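Local structure of EmGH1 (Erythrobacter marinus, 5Z87) at residues C177-R189 with E195-A208. The protein probably hydrolyses beta-glucosidic bonds, as a family 3 glycoside hydrolase, releasing terminal glucose from beta-linked sugars. Sequence-based numbering, arbitrary orientation.
Sequences CFSPNIDICTDPR and ETWGEDPHVVTVSA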
# COMPACT_ATOMS: atom_id res chain seq x y z
N CYS A 177 12.92 -29.28 5.61
CA CYS A 177 11.79 -28.74 4.87
C CYS A 177 11.91 -27.24 4.70
O CYS A 177 12.61 -26.55 5.46
CB CYS A 177 10.45 -29.08 5.54
SG CYS A 177 10.25 -28.34 7.15
N PHE A 178 11.21 -26.75 3.68
CA PHE A 178 11.11 -25.32 3.39
C PHE A 178 9.84 -24.76 4.04
O PHE A 178 8.91 -24.30 3.39
CB PHE A 178 11.11 -25.10 1.89
CG PHE A 178 12.38 -25.56 1.19
CD1 PHE A 178 13.60 -25.56 1.86
CD2 PHE A 178 12.34 -25.97 -0.14
CE1 PHE A 178 14.76 -25.96 1.21
CE2 PHE A 178 13.49 -26.38 -0.81
CZ PHE A 178 14.71 -26.36 -0.13
N SER A 179 9.81 -24.87 5.37
CA SER A 179 8.68 -24.53 6.21
C SER A 179 9.22 -24.23 7.59
O SER A 179 10.30 -24.71 7.94
CB SER A 179 7.66 -25.69 6.29
OG SER A 179 7.12 -25.99 5.01
N PRO A 180 8.50 -23.44 8.41
CA PRO A 180 7.21 -22.79 8.14
C PRO A 180 7.33 -21.46 7.37
O PRO A 180 8.37 -20.82 7.34
CB PRO A 180 6.66 -22.52 9.53
CG PRO A 180 7.91 -22.23 10.35
CD PRO A 180 8.99 -23.14 9.77
N ASN A 181 6.22 -21.08 6.74
CA ASN A 181 6.05 -19.73 6.21
C ASN A 181 5.67 -18.84 7.38
O ASN A 181 4.60 -19.01 7.97
CB ASN A 181 4.98 -19.76 5.12
CG ASN A 181 4.68 -18.37 4.54
OD1 ASN A 181 4.56 -17.38 5.26
ND2 ASN A 181 4.52 -18.32 3.22
N ILE A 182 6.54 -17.90 7.73
CA ILE A 182 6.22 -17.02 8.85
C ILE A 182 6.18 -15.58 8.37
O ILE A 182 6.54 -14.66 9.11
CB ILE A 182 7.19 -17.23 10.01
CG1 ILE A 182 8.64 -17.04 9.57
CG2 ILE A 182 7.00 -18.62 10.58
CD1 ILE A 182 9.65 -17.26 10.71
N ASP A 183 5.72 -15.38 7.13
CA ASP A 183 5.40 -14.05 6.64
C ASP A 183 4.18 -13.50 7.37
O ASP A 183 3.42 -14.23 8.02
CB ASP A 183 5.14 -14.09 5.13
CG ASP A 183 6.35 -14.62 4.34
OD1 ASP A 183 7.48 -14.18 4.64
OD2 ASP A 183 6.16 -15.47 3.43
N ILE A 184 3.99 -12.19 7.26
CA ILE A 184 2.88 -11.48 7.89
C ILE A 184 1.87 -11.17 6.81
O ILE A 184 2.21 -10.58 5.78
CB ILE A 184 3.37 -10.19 8.57
CG1 ILE A 184 4.64 -10.45 9.38
CG2 ILE A 184 2.27 -9.56 9.42
CD1 ILE A 184 4.43 -11.38 10.58
N CYS A 185 0.61 -11.57 7.04
CA CYS A 185 -0.45 -11.32 6.06
C CYS A 185 -1.06 -9.96 6.35
O CYS A 185 -2.00 -9.84 7.13
CB CYS A 185 -1.52 -12.41 6.10
SG CYS A 185 -2.84 -12.12 4.84
N THR A 186 -0.52 -8.91 5.73
CA THR A 186 -1.11 -7.58 5.80
C THR A 186 -1.97 -7.25 4.58
O THR A 186 -2.64 -6.22 4.57
CB THR A 186 -0.02 -6.51 5.94
OG1 THR A 186 0.86 -6.58 4.81
CG2 THR A 186 0.77 -6.70 7.22
N ASP A 187 -1.94 -8.08 3.54
CA ASP A 187 -2.68 -7.80 2.31
C ASP A 187 -3.37 -9.06 1.82
O ASP A 187 -2.75 -9.90 1.14
CB ASP A 187 -1.76 -7.23 1.23
CG ASP A 187 -2.53 -6.46 0.18
OD1 ASP A 187 -3.62 -6.92 -0.23
OD2 ASP A 187 -2.05 -5.38 -0.25
N PRO A 188 -4.66 -9.23 2.13
CA PRO A 188 -5.35 -10.48 1.79
C PRO A 188 -5.55 -10.70 0.29
O PRO A 188 -5.99 -11.79 -0.09
CB PRO A 188 -6.71 -10.35 2.53
CG PRO A 188 -6.88 -8.90 2.81
CD PRO A 188 -5.49 -8.31 2.92
N ARG A 189 -5.24 -9.71 -0.56
CA ARG A 189 -5.25 -9.94 -2.00
C ARG A 189 -4.22 -10.98 -2.41
O ARG A 189 -4.37 -11.64 -3.44
CB ARG A 189 -4.96 -8.64 -2.76
CG ARG A 189 -6.03 -7.56 -2.66
CD ARG A 189 -5.56 -6.28 -3.34
NE ARG A 189 -4.56 -5.53 -2.57
CZ ARG A 189 -4.02 -4.38 -2.98
NH1 ARG A 189 -4.38 -3.87 -4.15
NH2 ARG A 189 -3.12 -3.75 -2.23
N GLU A 195 -0.97 -19.49 3.49
CA GLU A 195 0.22 -20.13 4.02
C GLU A 195 0.71 -19.50 5.31
O GLU A 195 1.59 -20.09 5.96
CB GLU A 195 1.36 -20.07 3.01
CG GLU A 195 1.01 -20.56 1.65
CD GLU A 195 2.23 -20.53 0.75
OE1 GLU A 195 2.06 -20.56 -0.49
OE2 GLU A 195 3.36 -20.47 1.31
N THR A 196 0.19 -18.32 5.68
CA THR A 196 0.68 -17.58 6.83
C THR A 196 -0.22 -17.82 8.03
O THR A 196 -1.31 -18.38 7.92
CB THR A 196 0.72 -16.07 6.54
OG1 THR A 196 -0.62 -15.54 6.55
CG2 THR A 196 1.39 -15.80 5.23
N TRP A 197 0.25 -17.34 9.18
CA TRP A 197 -0.50 -17.41 10.43
C TRP A 197 -1.18 -16.08 10.77
O TRP A 197 -1.50 -15.83 11.93
CB TRP A 197 0.42 -17.90 11.55
CG TRP A 197 0.84 -19.33 11.25
CD1 TRP A 197 1.72 -19.74 10.29
CD2 TRP A 197 0.32 -20.54 11.84
NE1 TRP A 197 1.81 -21.11 10.26
CE2 TRP A 197 0.97 -21.62 11.21
CE3 TRP A 197 -0.61 -20.80 12.86
CZ2 TRP A 197 0.71 -22.96 11.57
CZ3 TRP A 197 -0.85 -22.12 13.22
CH2 TRP A 197 -0.20 -23.18 12.57
N GLY A 198 -1.42 -15.25 9.78
CA GLY A 198 -2.25 -14.08 9.99
C GLY A 198 -1.46 -12.80 9.94
O GLY A 198 -0.33 -12.73 9.44
N GLU A 199 -2.07 -11.75 10.49
CA GLU A 199 -1.51 -10.41 10.48
C GLU A 199 -0.76 -10.04 11.76
O GLU A 199 -0.05 -9.04 11.78
CB GLU A 199 -2.63 -9.38 10.23
CG GLU A 199 -3.57 -9.14 11.43
CD GLU A 199 -4.79 -8.26 11.08
OE1 GLU A 199 -5.27 -8.34 9.93
OE2 GLU A 199 -5.27 -7.52 11.97
N ASP A 200 -0.93 -10.79 12.82
CA ASP A 200 -0.42 -10.28 14.09
C ASP A 200 0.99 -10.79 14.37
O ASP A 200 1.22 -12.00 14.31
CB ASP A 200 -1.32 -10.69 15.24
CG ASP A 200 -0.80 -10.20 16.57
OD1 ASP A 200 -0.61 -8.98 16.71
OD2 ASP A 200 -0.55 -11.04 17.45
N PRO A 201 1.94 -9.90 14.72
CA PRO A 201 3.30 -10.38 15.01
C PRO A 201 3.37 -11.34 16.18
O PRO A 201 4.12 -12.33 16.11
CB PRO A 201 4.07 -9.08 15.29
CG PRO A 201 3.31 -8.02 14.50
CD PRO A 201 1.86 -8.43 14.69
N HIS A 202 2.60 -11.11 17.24
CA HIS A 202 2.67 -12.03 18.38
C HIS A 202 2.17 -13.42 18.02
O HIS A 202 2.80 -14.42 18.37
CB HIS A 202 1.89 -11.47 19.57
CG HIS A 202 1.83 -12.41 20.74
ND1 HIS A 202 2.87 -12.53 21.64
CD2 HIS A 202 0.88 -13.29 21.14
CE1 HIS A 202 2.55 -13.43 22.56
NE2 HIS A 202 1.35 -13.90 22.27
N VAL A 203 1.04 -13.50 17.31
CA VAL A 203 0.49 -14.79 16.91
C VAL A 203 1.46 -15.53 16.00
O VAL A 203 1.72 -16.73 16.18
CB VAL A 203 -0.89 -14.61 16.25
CG1 VAL A 203 -1.25 -15.83 15.40
CG2 VAL A 203 -1.98 -14.34 17.31
N VAL A 204 1.99 -14.84 14.99
CA VAL A 204 2.90 -15.50 14.06
C VAL A 204 4.19 -15.92 14.77
O VAL A 204 4.76 -16.97 14.46
CB VAL A 204 3.18 -14.58 12.85
CG1 VAL A 204 4.22 -15.19 11.93
CG2 VAL A 204 1.91 -14.33 12.07
N THR A 205 4.62 -15.14 15.75
CA THR A 205 5.81 -15.47 16.53
C THR A 205 5.56 -16.70 17.40
O THR A 205 6.39 -17.62 17.45
CB THR A 205 6.22 -14.27 17.39
OG1 THR A 205 6.68 -13.23 16.52
CG2 THR A 205 7.32 -14.64 18.39
N VAL A 206 4.42 -16.73 18.08
CA VAL A 206 4.07 -17.87 18.91
C VAL A 206 3.91 -19.11 18.05
O VAL A 206 4.40 -20.20 18.40
CB VAL A 206 2.80 -17.57 19.72
CG1 VAL A 206 2.20 -18.85 20.26
CG2 VAL A 206 3.11 -16.57 20.84
N SER A 207 3.26 -18.97 16.90
CA SER A 207 3.09 -20.10 16.00
C SER A 207 4.43 -20.57 15.45
O SER A 207 4.69 -21.78 15.39
CB SER A 207 2.14 -19.74 14.87
OG SER A 207 0.94 -19.18 15.38
N ALA A 208 5.30 -19.63 15.05
CA ALA A 208 6.59 -20.01 14.47
C ALA A 208 7.42 -20.85 15.43
O ALA A 208 8.02 -21.86 15.03
CB ALA A 208 7.37 -18.76 14.05
O HOH W 1 3.13 -16.79 8.93
O HOH W 2 3.43 -21.41 7.68
O HOH W 3 -4.76 -8.89 6.69
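Asn181 O, at the edge of the Trp197 ring, is gripped by two waters that tie it to residues 195-197. One, 2.7 Å from Asn181 O, also donates to Glu195 O and accepts from Trp197 NE1; the other donates as well to Asp183 O and accepts from Trp197 N. Tryptophan suits this place: its indole N-H meets the first water in the ring plane, while Ser207 CB covers one face. The Asn181 amide works in two directions. With CG anti to the backbone N (chi1 177°), OD1 closes an Asx turn with Asp183 N, and ND2 donates to Glu195 OE2 at 3.1 Å, a bent bond (138°) reaching the carboxylate from above its plane. Arg192 holds the other oxygen of Glu195. The direct backbone link, Cys185 N to Gly198 O, is short and nearly straight at 2.8 Å. Gly198 suits its place, because a CB would be jammed against Trp197 O. Ile184 CD1 meets Val204 CG1 at 4.0 Å, and small Ala208 lets Ile182 CG2 come within 3.5 Å of its CB. Thus bridging waters and hydrogen bonds fix the loop that follows barrel strand 176-177 and carries Phe178 of the DTT pocket, while apolar contacts seat helix 201-216 of this TIM-barrel domain.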